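Protein YibA (Escherichia coli, PDB 1OYZ) is of unknown function but folds into a curved array of helical repeats, at least partly of HEAT type, and may have oxidoreductase activity. Local coordinates at residues L28-L32 / S43-L47; N96-L100 / Q132-T136; I213-Y218 / E243-L248. The contacts are given in a common frame with arbitrary orientation. Residues are numbered along the deposited sequence.

The three contacts sample, in chain order, two kinds of helix pairing in an all-helical, HEAT-like array. Interaction 1 joins two consecutive helices, 25-31 and 37-50, near the N-terminal end. Interaction 2 sets helix 88-101 beside helix 126-136, and interaction 3 sets helix 206-218 beside helix 239-248; in both pairs the partners are two helices apart in sequence and run nearly parallel. None touches another: nearest atoms are about 13 Å apart between interactions 1 and 2, 22 Å between 2 and 3, and 30 Å between 1 and 3. The centres of interactions 1 and 3 lie 46 Å apart, on opposite sides of the chain's centre. None holds a bound ligand or identified active-site residue.

Interaction 1. Residues L28-L32 / S43-L47; sequences LFRLL and SARVL
Segment 28-32, on helix 25-31, packs on the middle of helix 37-50, the next in the chain. The backbones approach most closely at Leu-28 and Ser-43, whose CA atoms are 5.4 Å apart; the small serine permits this. In its t rotamer Ser-43 points at the other helix and its OG donates to Leu-28 O at 2.8 Å, with Leu-32 CD2 3.5 Å from the same OG. Leu-47 is a bump that, extended in the m,t rotamer, enters a hollow between Leu-28, Phe-29 and Leu-32: its CD2 lies 3.6 Å from Leu-28 CD1, its CD1 3.8 Å from Phe-29 CD1 and 3.9 Å from Leu-32 CD1. Leu-28 CD1 also reaches Val-46 CG1 at 3.9 Å, and Leu-32 CD2 meets Ala-44 CB at 4.1 Å. The pair is consistent with the apolar interior of a two-helix, HEAT-like repeat; Leu-32 also meets Leu-58 and Phe-62 of helix 53-63. Chemically, one side chain-to-backbone hydrogen bond satisfies the buried hydroxyl within an otherwise apolar, leucine-rich interface.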
ATOM      1  N   LEU A  28     -16.351  -3.224 -25.299  1.00 43.71           N
ATOM      2  CA  LEU A  28     -15.553  -2.855 -24.145  1.00 44.11           C
ATOM      3  C   LEU A  28     -14.517  -1.824 -24.565  1.00 44.65           C
ATOM      4  O   LEU A  28     -14.331  -0.801 -23.896  1.00 44.42           O
ATOM      5  CB  LEU A  28     -14.873  -4.089 -23.560  1.00 43.33           C
ATOM      6  CG  LEU A  28     -15.836  -5.136 -23.008  1.00 39.46           C
ATOM      7  CD1 LEU A  28     -15.039  -6.321 -22.534  1.00 38.48           C
ATOM      8  CD2 LEU A  28     -16.666  -4.551 -21.884  1.00 37.92           C
ATOM      9  N   PHE A  29     -13.867  -2.081 -25.696  1.00 45.46           N
ATOM     10  CA  PHE A  29     -12.872  -1.165 -26.219  1.00 45.91           C
ATOM     11  C   PHE A  29     -13.462   0.230 -26.356  1.00 45.61           C
ATOM     12  O   PHE A  29     -12.841   1.222 -25.990  1.00 46.18           O
ATOM     13  CB  PHE A  29     -12.373  -1.640 -27.587  1.00 47.58           C
ATOM     14  CG  PHE A  29     -11.665  -2.954 -27.551  1.00 49.67           C
ATOM     15  CD1 PHE A  29     -10.882  -3.312 -26.457  1.00 49.65           C
ATOM     16  CD2 PHE A  29     -11.733  -3.819 -28.633  1.00 50.03           C
ATOM     17  CE1 PHE A  29     -10.168  -4.522 -26.448  1.00 52.16           C
ATOM     18  CE2 PHE A  29     -11.024  -5.028 -28.631  1.00 51.14           C
ATOM     19  CZ  PHE A  29     -10.241  -5.377 -27.537  1.00 50.89           C
ATOM     20  N   ARG A  30     -14.669   0.317 -26.881  1.00 45.55           N
ATOM     21  CA  ARG A  30     -15.272   1.623 -27.047  1.00 48.15           C
ATOM     22  C   ARG A  30     -15.503   2.276 -25.673  1.00 48.02           C
ATOM     23  O   ARG A  30     -15.227   3.460 -25.483  1.00 46.26           O
ATOM     24  CB  ARG A  30     -16.575   1.485 -27.833  1.00 51.99           C
ATOM     25  CG  ARG A  30     -17.362   2.760 -27.985  1.00 56.84           C
ATOM     26  CD  ARG A  30     -18.809   2.517 -27.557  1.00 62.12           C
ATOM     27  NE  ARG A  30     -19.458   1.470 -28.357  1.00 65.51           N
ATOM     28  CZ  ARG A  30     -20.684   1.000 -28.126  1.00 66.82           C
ATOM     29  NH1 ARG A  30     -21.399   1.477 -27.110  1.00 67.55           N
ATOM     30  NH2 ARG A  30     -21.197   0.060 -28.912  1.00 65.45           N
ATOM     31  N   LEU A  31     -15.972   1.485 -24.707  1.00 47.53           N
ATOM     32  CA  LEU A  31     -16.231   1.993 -23.361  1.00 46.07           C
ATOM     33  C   LEU A  31     -14.983   2.576 -22.696  1.00 45.57           C
ATOM     34  O   LEU A  31     -15.089   3.380 -21.761  1.00 42.85           O
ATOM     35  CB  LEU A  31     -16.838   0.884 -22.489  1.00 47.06           C
ATOM     36  CG  LEU A  31     -18.364   0.897 -22.302  1.00 48.62           C
ATOM     37  CD1 LEU A  31     -19.056   1.473 -23.525  1.00 49.82           C
ATOM     38  CD2 LEU A  31     -18.860  -0.524 -22.019  1.00 50.09           C
ATOM     39  N   LEU A  32     -13.800   2.190 -23.175  1.00 43.14           N
ATOM     40  CA  LEU A  32     -12.586   2.729 -22.581  1.00 42.90           C
ATOM     41  C   LEU A  32     -12.536   4.232 -22.793  1.00 43.57           C
ATOM     42  O   LEU A  32     -11.859   4.935 -22.051  1.00 42.73           O
ATOM     43  CB  LEU A  32     -11.341   2.089 -23.191  1.00 41.30           C
ATOM     44  CG  LEU A  32     -11.250   0.579 -23.011  1.00 41.19           C
ATOM     45  CD1 LEU A  32     -10.023   0.077 -23.729  1.00 40.15           C
ATOM     46  CD2 LEU A  32     -11.222   0.222 -21.512  1.00 39.56           C
ATOM     47  N   SER A  43     -14.933  -1.541 -17.564  1.00 30.23           N
ATOM     48  CA  SER A  43     -14.649  -2.139 -18.863  1.00 29.39           C
ATOM     49  C   SER A  43     -13.227  -2.710 -18.858  1.00 28.55           C
ATOM     50  O   SER A  43     -13.001  -3.869 -19.199  1.00 29.41           O
ATOM     51  CB  SER A  43     -14.785  -1.077 -19.961  1.00 30.84           C
ATOM     52  OG  SER A  43     -14.220  -1.540 -21.183  1.00 31.13           O
ATOM     53  N   ALA A  44     -12.269  -1.886 -18.452  1.00 28.02           N
ATOM     54  CA  ALA A  44     -10.879  -2.320 -18.395  1.00 27.33           C
ATOM     55  C   ALA A  44     -10.717  -3.528 -17.480  1.00 25.99           C
ATOM     56  O   ALA A  44      -9.926  -4.421 -17.761  1.00 26.01           O
ATOM     57  CB  ALA A  44      -9.989  -1.161 -17.905  1.00 26.50           C
ATOM     58  N   ARG A  45     -11.452  -3.567 -16.374  1.00 27.22           N
ATOM     59  CA  ARG A  45     -11.331  -4.712 -15.463  1.00 29.85           C
ATOM     60  C   ARG A  45     -11.761  -5.982 -16.203  1.00 28.39           C
ATOM     61  O   ARG A  45     -11.114  -7.008 -16.082  1.00 28.48           O
ATOM     62  CB  ARG A  45     -12.197  -4.536 -14.199  1.00 31.28           C
ATOM     63  CG  ARG A  45     -11.732  -3.438 -13.213  1.00 36.15           C
ATOM     64  CD  ARG A  45     -12.625  -3.368 -11.948  1.00 36.60           C
ATOM     65  NE  ARG A  45     -12.609  -4.637 -11.200  1.00 41.35           N
ATOM     66  CZ  ARG A  45     -13.625  -5.099 -10.460  1.00 44.05           C
ATOM     67  NH1 ARG A  45     -13.506  -6.259  -9.824  1.00 44.33           N
ATOM     68  NH2 ARG A  45     -14.762  -4.413 -10.349  1.00 40.70           N
ATOM     69  N   VAL A  46     -12.839  -5.907 -16.977  1.00 29.50           N
ATOM     70  CA  VAL A  46     -13.285  -7.089 -17.699  1.00 31.97           C
ATOM     71  C   VAL A  46     -12.192  -7.474 -18.672  1.00 32.31           C
ATOM     72  O   VAL A  46     -11.885  -8.660 -18.848  1.00 32.37           O
ATOM     73  CB  VAL A  46     -14.585  -6.841 -18.471  1.00 30.16           C
ATOM     74  CG1 VAL A  46     -15.051  -8.134 -19.121  1.00 31.40           C
ATOM     75  CG2 VAL A  46     -15.642  -6.297 -17.541  1.00 32.75           C
ATOM     76  N   LEU A  47     -11.571  -6.465 -19.276  1.00 32.10           N
ATOM     77  CA  LEU A  47     -10.490  -6.751 -20.224  1.00 33.84           C
ATOM     78  C   LEU A  47      -9.300  -7.424 -19.524  1.00 32.95           C
ATOM     79  O   LEU A  47      -8.711  -8.366 -20.062  1.00 31.05           O
ATOM     80  CB  LEU A  47     -10.052  -5.461 -20.964  1.00 32.19           C
ATOM     81  CG  LEU A  47     -11.140  -4.909 -21.911  1.00 29.32           C
ATOM     82  CD1 LEU A  47     -10.703  -3.661 -22.658  1.00 28.47           C
ATOM     83  CD2 LEU A  47     -11.459  -5.993 -22.890  1.00 32.82           C
TER

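Interaction 2. Residues N96-L100 / Q132-T136; sequences NNMAL and QSQIT
Two helical segments, 96-100 and 132-136, run side by side at 15° between their N-to-C directions, with axes 10.7 Å apart at closest approach. Asn-96 pairs with Gln-132 (CA atoms 7.2 Å apart) and Leu-100 with Thr-136 (6.8 Å), so the gap is spanned by side chains. Gln-132 reaches farthest: chi1 and chi2 are both t, and the stretched chain brings its amide past the methyl of Ala-99 to that of Asn-96, itself chi1 t; as modelled, Asn-96 ND2 and Gln-132 NE2 are 2.8 Å apart. Leu-100, in the m,t rotamer, sends CD2 across to Ile-135 CG1 at 3.5 Å and to Gln-132 CG at 4.0 Å. Ile-135 sits outside the usual wells (chi1 115°, chi2 92°) at the exposed margin. Thr-136, chi1 t, has no direct contact here, but a water donates to Ala-99 O at 3.1 Å and weakly accepts a hydrogen bond from Thr-136 OG1 at 3.3 Å, which also hydrogen-bonds Thr-148 OG1. Ile-112 of helix 105-121 touches the side chains of Ala-99, Gln-132 and Thr-136. Near-parallel stacking of the first helices of successive hairpins is characteristic of HEAT repeats, and segment 132-136 lies in a region of HEAT-repeat sequence.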
ATOM      1  N   ASN A  96       7.632   0.434 -17.322  1.00 23.73           N
ATOM      2  CA  ASN A  96       8.795   0.981 -16.619  1.00 27.37           C
ATOM      3  C   ASN A  96       9.115   2.363 -17.198  1.00 28.54           C
ATOM      4  O   ASN A  96       9.329   3.349 -16.470  1.00 30.58           O
ATOM      5  CB  ASN A  96       9.974   0.019 -16.817  1.00 28.76           C
ATOM      6  CG  ASN A  96      11.265   0.542 -16.250  1.00 28.87           C
ATOM      7  OD1 ASN A  96      12.215   0.700 -16.975  1.00 32.00           O
ATOM      8  ND2 ASN A  96      11.307   0.802 -14.942  1.00 31.12           N
ATOM      9  N   ASN A  97       9.126   2.440 -18.520  1.00 28.65           N
ATOM     10  CA  ASN A  97       9.408   3.705 -19.155  1.00 28.46           C
ATOM     11  C   ASN A  97       8.362   4.764 -18.826  1.00 28.11           C
ATOM     12  O   ASN A  97       8.702   5.912 -18.497  1.00 29.01           O
ATOM     13  CB  ASN A  97       9.514   3.533 -20.670  1.00 30.09           C
ATOM     14  CG  ASN A  97      10.483   4.516 -21.278  1.00 33.68           C
ATOM     15  OD1 ASN A  97      11.683   4.217 -21.433  1.00 34.75           O
ATOM     16  ND2 ASN A  97       9.988   5.717 -21.589  1.00 33.45           N
HETATM   17  N   MSE A  98       7.088   4.414 -18.929  1.00 25.99           N
HETATM   18  CA  MSE A  98       6.040   5.389 -18.599  1.00 27.31           C
HETATM   19  C   MSE A  98       6.145   5.824 -17.135  1.00 25.39           C
HETATM   20  O   MSE A  98       5.994   6.999 -16.801  1.00 22.90           O
HETATM   21  CB  MSE A  98       4.651   4.786 -18.829  1.00 28.43           C
HETATM   22  CG  MSE A  98       4.436   4.333 -20.260  1.00 33.98           C
HETATM   23 SE   MSE A  98       2.803   3.233 -20.480  1.00 39.39          SE
HETATM   24  CE  MSE A  98       1.518   4.712 -20.465  1.00 32.08           C
ATOM     25  N   ALA A  99       6.379   4.857 -16.264  1.00 23.97           N
ATOM     26  CA  ALA A  99       6.497   5.152 -14.848  1.00 26.93           C
ATOM     27  C   ALA A  99       7.555   6.225 -14.615  1.00 30.16           C
ATOM     28  O   ALA A  99       7.455   7.025 -13.670  1.00 29.72           O
ATOM     29  CB  ALA A  99       6.888   3.887 -14.078  1.00 26.10           C
ATOM     30  N   LEU A 100       8.568   6.248 -15.475  1.00 31.57           N
ATOM     31  CA  LEU A 100       9.655   7.193 -15.297  1.00 33.26           C
ATOM     32  C   LEU A 100       9.593   8.473 -16.141  1.00 34.38           C
ATOM     33  O   LEU A 100      10.029   9.534 -15.677  1.00 33.87           O
ATOM     34  CB  LEU A 100      10.985   6.474 -15.559  1.00 34.47           C
ATOM     35  CG  LEU A 100      11.310   5.254 -14.675  1.00 33.32           C
ATOM     36  CD1 LEU A 100      12.392   4.441 -15.315  1.00 29.46           C
ATOM     37  CD2 LEU A 100      11.721   5.691 -13.269  1.00 32.74           C
ATOM     38  N   GLN A 132      13.939   1.396 -10.419  1.00 28.85           N
ATOM     39  CA  GLN A 132      12.826   2.274 -10.751  1.00 26.82           C
ATOM     40  C   GLN A 132      12.412   3.102  -9.541  1.00 27.57           C
ATOM     41  O   GLN A 132      12.181   4.304  -9.665  1.00 24.65           O
ATOM     42  CB  GLN A 132      11.629   1.453 -11.216  1.00 26.78           C
ATOM     43  CG  GLN A 132      10.428   2.270 -11.668  1.00 26.13           C
ATOM     44  CD  GLN A 132       9.238   1.376 -11.941  1.00 26.78           C
ATOM     45  OE1 GLN A 132       8.438   1.073 -11.034  1.00 22.83           O
ATOM     46  NE2 GLN A 132       9.135   0.902 -13.181  1.00 24.58           N
ATOM     47  N   SER A 133      12.313   2.454  -8.379  1.00 27.59           N
ATOM     48  CA  SER A 133      11.891   3.156  -7.167  1.00 28.37           C
ATOM     49  C   SER A 133      12.984   4.112  -6.693  1.00 29.51           C
ATOM     50  O   SER A 133      12.694   5.146  -6.079  1.00 29.34           O
ATOM     51  CB  SER A 133      11.549   2.149  -6.080  1.00 31.03           C
ATOM     52  OG  SER A 133      10.609   1.193  -6.563  1.00 28.82           O
ATOM     53  N   GLN A 134      14.238   3.793  -7.010  1.00 29.80           N
ATOM     54  CA  GLN A 134      15.320   4.679  -6.615  1.00 31.89           C
ATOM     55  C   GLN A 134      15.137   6.076  -7.190  1.00 31.54           C
ATOM     56  O   GLN A 134      15.675   7.052  -6.674  1.00 31.06           O
ATOM     57  CB  GLN A 134      16.654   4.112  -7.053  1.00 34.37           C
ATOM     58  CG  GLN A 134      17.054   2.958  -6.188  1.00 40.53           C
ATOM     59  CD  GLN A 134      18.206   2.175  -6.753  1.00 44.96           C
ATOM     60  OE1 GLN A 134      18.743   1.287  -6.089  1.00 49.60           O
ATOM     61  NE2 GLN A 134      18.599   2.490  -7.986  1.00 45.22           N
ATOM     62  N   ILE A 135      14.377   6.195  -8.266  1.00 29.88           N
ATOM     63  CA  ILE A 135      14.180   7.524  -8.780  1.00 28.77           C
ATOM     64  C   ILE A 135      12.733   7.969  -8.564  1.00 29.49           C
ATOM     65  O   ILE A 135      12.466   9.139  -8.252  1.00 28.43           O
ATOM     66  CB  ILE A 135      14.632   7.630 -10.288  1.00 32.23           C
ATOM     67  CG1 ILE A 135      13.469   7.926 -11.182  1.00 31.94           C
ATOM     68  CG2 ILE A 135      15.372   6.400 -10.731  1.00 28.32           C
ATOM     69  CD1 ILE A 135      13.296   9.373 -11.373  1.00 33.11           C
ATOM     70  N   THR A 136      11.785   7.038  -8.666  1.00 27.11           N
ATOM     71  CA  THR A 136      10.404   7.445  -8.510  1.00 26.55           C
ATOM     72  C   THR A 136      10.018   7.804  -7.080  1.00 27.57           C
ATOM     73  O   THR A 136       9.071   8.545  -6.866  1.00 26.87           O
ATOM     74  CB  THR A 136       9.434   6.377  -9.023  1.00 27.07           C
ATOM     75  OG1 THR A 136       8.120   6.923  -8.987  1.00 37.51           O
ATOM     76  CG2 THR A 136       9.452   5.159  -8.169  1.00 19.98           C
TER
HETATM   77  O   HOH W   1       8.834   8.819 -11.547  1.00 37.62           O

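Interaction 3. Residues I213-Y218 / E243-L248; sequences IIGLSY and EAAGEL
This is a close, partly buried helix-helix contact between the second helices of two successive hairpins, 206-218 and 239-248, in the C-terminal part of the array. The segments run 21° from parallel, with axes only 8.1 Å apart at closest approach. Ser-217 and Ala-244, both small and pointing at the partner helix, are consistent with this closeness. CA atoms are 5.3 Å apart for Ile-214 and Ala-244, 4.3 Å for Ser-217 and Leu-248, and 5.6 Å for Tyr-218 and Glu-247. In the m rotamer Ser-217 OG donates to Ile-213 O (2.7 Å) in its own helix, and no hydrogen bond crosses to the partner; Ser-217 OG lies 3.4 Å from Ala-244 CB, and Ser-217 CB 3.4 Å from Ala-244 O. Leu-248 CA also makes a CA-H...O contact with Ser-217 O at 3.6 Å (151° at H). Ile-213 CG2 touches Ala-244 CB at 4.0 Å. At the solvent margin Tyr-218, chi1 m, swings its ring back so that Glu-247 CG rests over one face, 3.8 Å from the centroid and 25° off the normal, a CH-pi contact. The carboxylates of Glu-243 and Glu-247 both form salt bridges with Lys-276 of helix 268-277, and Lys-220 NZ hydrogen-bonds Tyr-218 O and Glu-247 O. Helix 225-232, between the two in sequence, lies against Ile-213 and Leu-248, while helix 191-200 receives Leu-216.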
ATOM      1  N   ILE A 213       3.840   3.553  17.011  1.00 25.18           N
ATOM      2  CA  ILE A 213       3.669   2.893  18.296  1.00 24.93           C
ATOM      3  C   ILE A 213       3.845   1.386  18.189  1.00 26.46           C
ATOM      4  O   ILE A 213       4.562   0.772  18.997  1.00 24.09           O
ATOM      5  CB  ILE A 213       2.282   3.198  18.893  1.00 25.54           C
ATOM      6  CG1 ILE A 213       2.234   4.679  19.294  1.00 24.02           C
ATOM      7  CG2 ILE A 213       2.018   2.286  20.096  1.00 26.77           C
ATOM      8  CD1 ILE A 213       0.885   5.209  19.584  1.00 20.40           C
ATOM      9  N   ILE A 214       3.214   0.759  17.195  1.00 28.24           N
ATOM     10  CA  ILE A 214       3.380  -0.697  17.104  1.00 29.84           C
ATOM     11  C   ILE A 214       4.815  -0.996  16.671  1.00 29.90           C
ATOM     12  O   ILE A 214       5.439  -1.945  17.142  1.00 28.46           O
ATOM     13  CB  ILE A 214       2.338  -1.380  16.136  1.00 33.02           C
ATOM     14  CG1 ILE A 214       2.939  -1.609  14.785  1.00 35.29           C
ATOM     15  CG2 ILE A 214       1.077  -0.536  15.974  1.00 35.21           C
ATOM     16  CD1 ILE A 214       3.390  -3.028  14.639  1.00 37.54           C
ATOM     17  N   GLY A 215       5.351  -0.172  15.779  1.00 30.90           N
ATOM     18  CA  GLY A 215       6.716  -0.396  15.339  1.00 31.49           C
ATOM     19  C   GLY A 215       7.720  -0.288  16.488  1.00 29.82           C
ATOM     20  O   GLY A 215       8.601  -1.150  16.650  1.00 28.64           O
ATOM     21  N   LEU A 216       7.592   0.755  17.297  1.00 28.72           N
ATOM     22  CA  LEU A 216       8.533   0.919  18.400  1.00 27.86           C
ATOM     23  C   LEU A 216       8.330  -0.173  19.430  1.00 27.64           C
ATOM     24  O   LEU A 216       9.293  -0.707  19.957  1.00 27.29           O
ATOM     25  CB  LEU A 216       8.404   2.310  19.037  1.00 26.34           C
ATOM     26  CG  LEU A 216       8.994   3.382  18.114  1.00 30.34           C
ATOM     27  CD1 LEU A 216       8.614   4.785  18.547  1.00 28.22           C
ATOM     28  CD2 LEU A 216      10.500   3.223  18.096  1.00 30.07           C
ATOM     29  N   SER A 217       7.084  -0.538  19.713  1.00 28.78           N
ATOM     30  CA  SER A 217       6.883  -1.577  20.710  1.00 29.34           C
ATOM     31  C   SER A 217       7.445  -2.946  20.270  1.00 32.83           C
ATOM     32  O   SER A 217       8.083  -3.632  21.057  1.00 31.79           O
ATOM     33  CB  SER A 217       5.401  -1.687  21.070  1.00 27.05           C
ATOM     34  OG  SER A 217       4.861  -0.422  21.348  1.00 22.48           O
ATOM     35  N   TYR A 218       7.218  -3.356  19.028  1.00 36.06           N
ATOM     36  CA  TYR A 218       7.771  -4.637  18.612  1.00 39.35           C
ATOM     37  C   TYR A 218       9.297  -4.614  18.771  1.00 39.68           C
ATOM     38  O   TYR A 218       9.912  -5.618  19.135  1.00 38.76           O
ATOM     39  CB  TYR A 218       7.357  -4.972  17.168  1.00 43.46           C
ATOM     40  CG  TYR A 218       5.981  -5.611  17.107  1.00 50.59           C
ATOM     41  CD1 TYR A 218       4.831  -4.897  17.493  1.00 52.63           C
ATOM     42  CD2 TYR A 218       5.828  -6.950  16.722  1.00 52.34           C
ATOM     43  CE1 TYR A 218       3.562  -5.506  17.502  1.00 54.85           C
ATOM     44  CE2 TYR A 218       4.566  -7.569  16.731  1.00 54.52           C
ATOM     45  CZ  TYR A 218       3.440  -6.846  17.123  1.00 55.25           C
ATOM     46  OH  TYR A 218       2.206  -7.471  17.159  1.00 57.61           O
ATOM     47  N   GLU A 243      -2.328  -4.141  22.391  1.00 32.34           N
ATOM     48  CA  GLU A 243      -1.471  -5.208  21.913  1.00 33.71           C
ATOM     49  C   GLU A 243       0.022  -4.813  21.936  1.00 33.26           C
ATOM     50  O   GLU A 243       0.893  -5.629  22.286  1.00 30.67           O
ATOM     51  CB  GLU A 243      -1.888  -5.577  20.496  1.00 40.30           C
ATOM     52  CG  GLU A 243      -0.917  -6.487  19.799  1.00 47.74           C
ATOM     53  CD  GLU A 243      -0.967  -7.867  20.360  1.00 52.19           C
ATOM     54  OE1 GLU A 243      -0.211  -8.751  19.881  1.00 56.74           O
ATOM     55  OE2 GLU A 243      -1.776  -8.069  21.292  1.00 57.29           O
ATOM     56  N   ALA A 244       0.306  -3.574  21.530  1.00 31.45           N
ATOM     57  CA  ALA A 244       1.677  -3.049  21.529  1.00 31.97           C
ATOM     58  C   ALA A 244       2.192  -3.031  22.977  1.00 31.71           C
ATOM     59  O   ALA A 244       3.359  -3.326  23.244  1.00 32.19           O
ATOM     60  CB  ALA A 244       1.699  -1.645  20.956  1.00 31.43           C
ATOM     61  N   ALA A 245       1.299  -2.681  23.897  1.00 31.83           N
ATOM     62  CA  ALA A 245       1.648  -2.649  25.300  1.00 32.63           C
ATOM     63  C   ALA A 245       2.199  -4.017  25.738  1.00 31.91           C
ATOM     64  O   ALA A 245       3.179  -4.088  26.494  1.00 31.98           O
ATOM     65  CB  ALA A 245       0.432  -2.234  26.144  1.00 30.77           C
ATOM     66  N   GLY A 246       1.612  -5.109  25.242  1.00 33.22           N
ATOM     67  CA  GLY A 246       2.091  -6.436  25.619  1.00 31.84           C
ATOM     68  C   GLY A 246       3.397  -6.777  24.920  1.00 34.21           C
ATOM     69  O   GLY A 246       4.281  -7.438  25.480  1.00 34.79           O
ATOM     70  N   GLU A 247       3.520  -6.320  23.682  1.00 34.07           N
ATOM     71  CA  GLU A 247       4.714  -6.557  22.896  1.00 36.30           C
ATOM     72  C   GLU A 247       5.948  -5.810  23.428  1.00 33.87           C
ATOM     73  O   GLU A 247       7.040  -6.354  23.404  1.00 32.11           O
ATOM     74  CB  GLU A 247       4.459  -6.170  21.435  1.00 40.05           C
ATOM     75  CG  GLU A 247       3.610  -7.165  20.663  1.00 45.81           C
ATOM     76  CD  GLU A 247       4.294  -8.515  20.529  1.00 51.97           C
ATOM     77  OE1 GLU A 247       5.495  -8.532  20.132  1.00 55.17           O
ATOM     78  OE2 GLU A 247       3.633  -9.557  20.818  1.00 53.74           O
ATOM     79  N   LEU A 248       5.771  -4.576  23.897  1.00 33.17           N
ATOM     80  CA  LEU A 248       6.889  -3.780  24.409  1.00 32.39           C
ATOM     81  C   LEU A 248       7.698  -4.514  25.491  1.00 34.44           C
ATOM     82  O   LEU A 248       8.915  -4.357  25.568  1.00 34.47           O
ATOM     83  CB  LEU A 248       6.391  -2.450  24.967  1.00 31.10           C
ATOM     84  CG  LEU A 248       7.460  -1.545  25.615  1.00 29.64           C
ATOM     85  CD1 LEU A 248       8.491  -1.099  24.553  1.00 27.90           C
ATOM     86  CD2 LEU A 248       6.767  -0.336  26.225  1.00 23.97           C
TER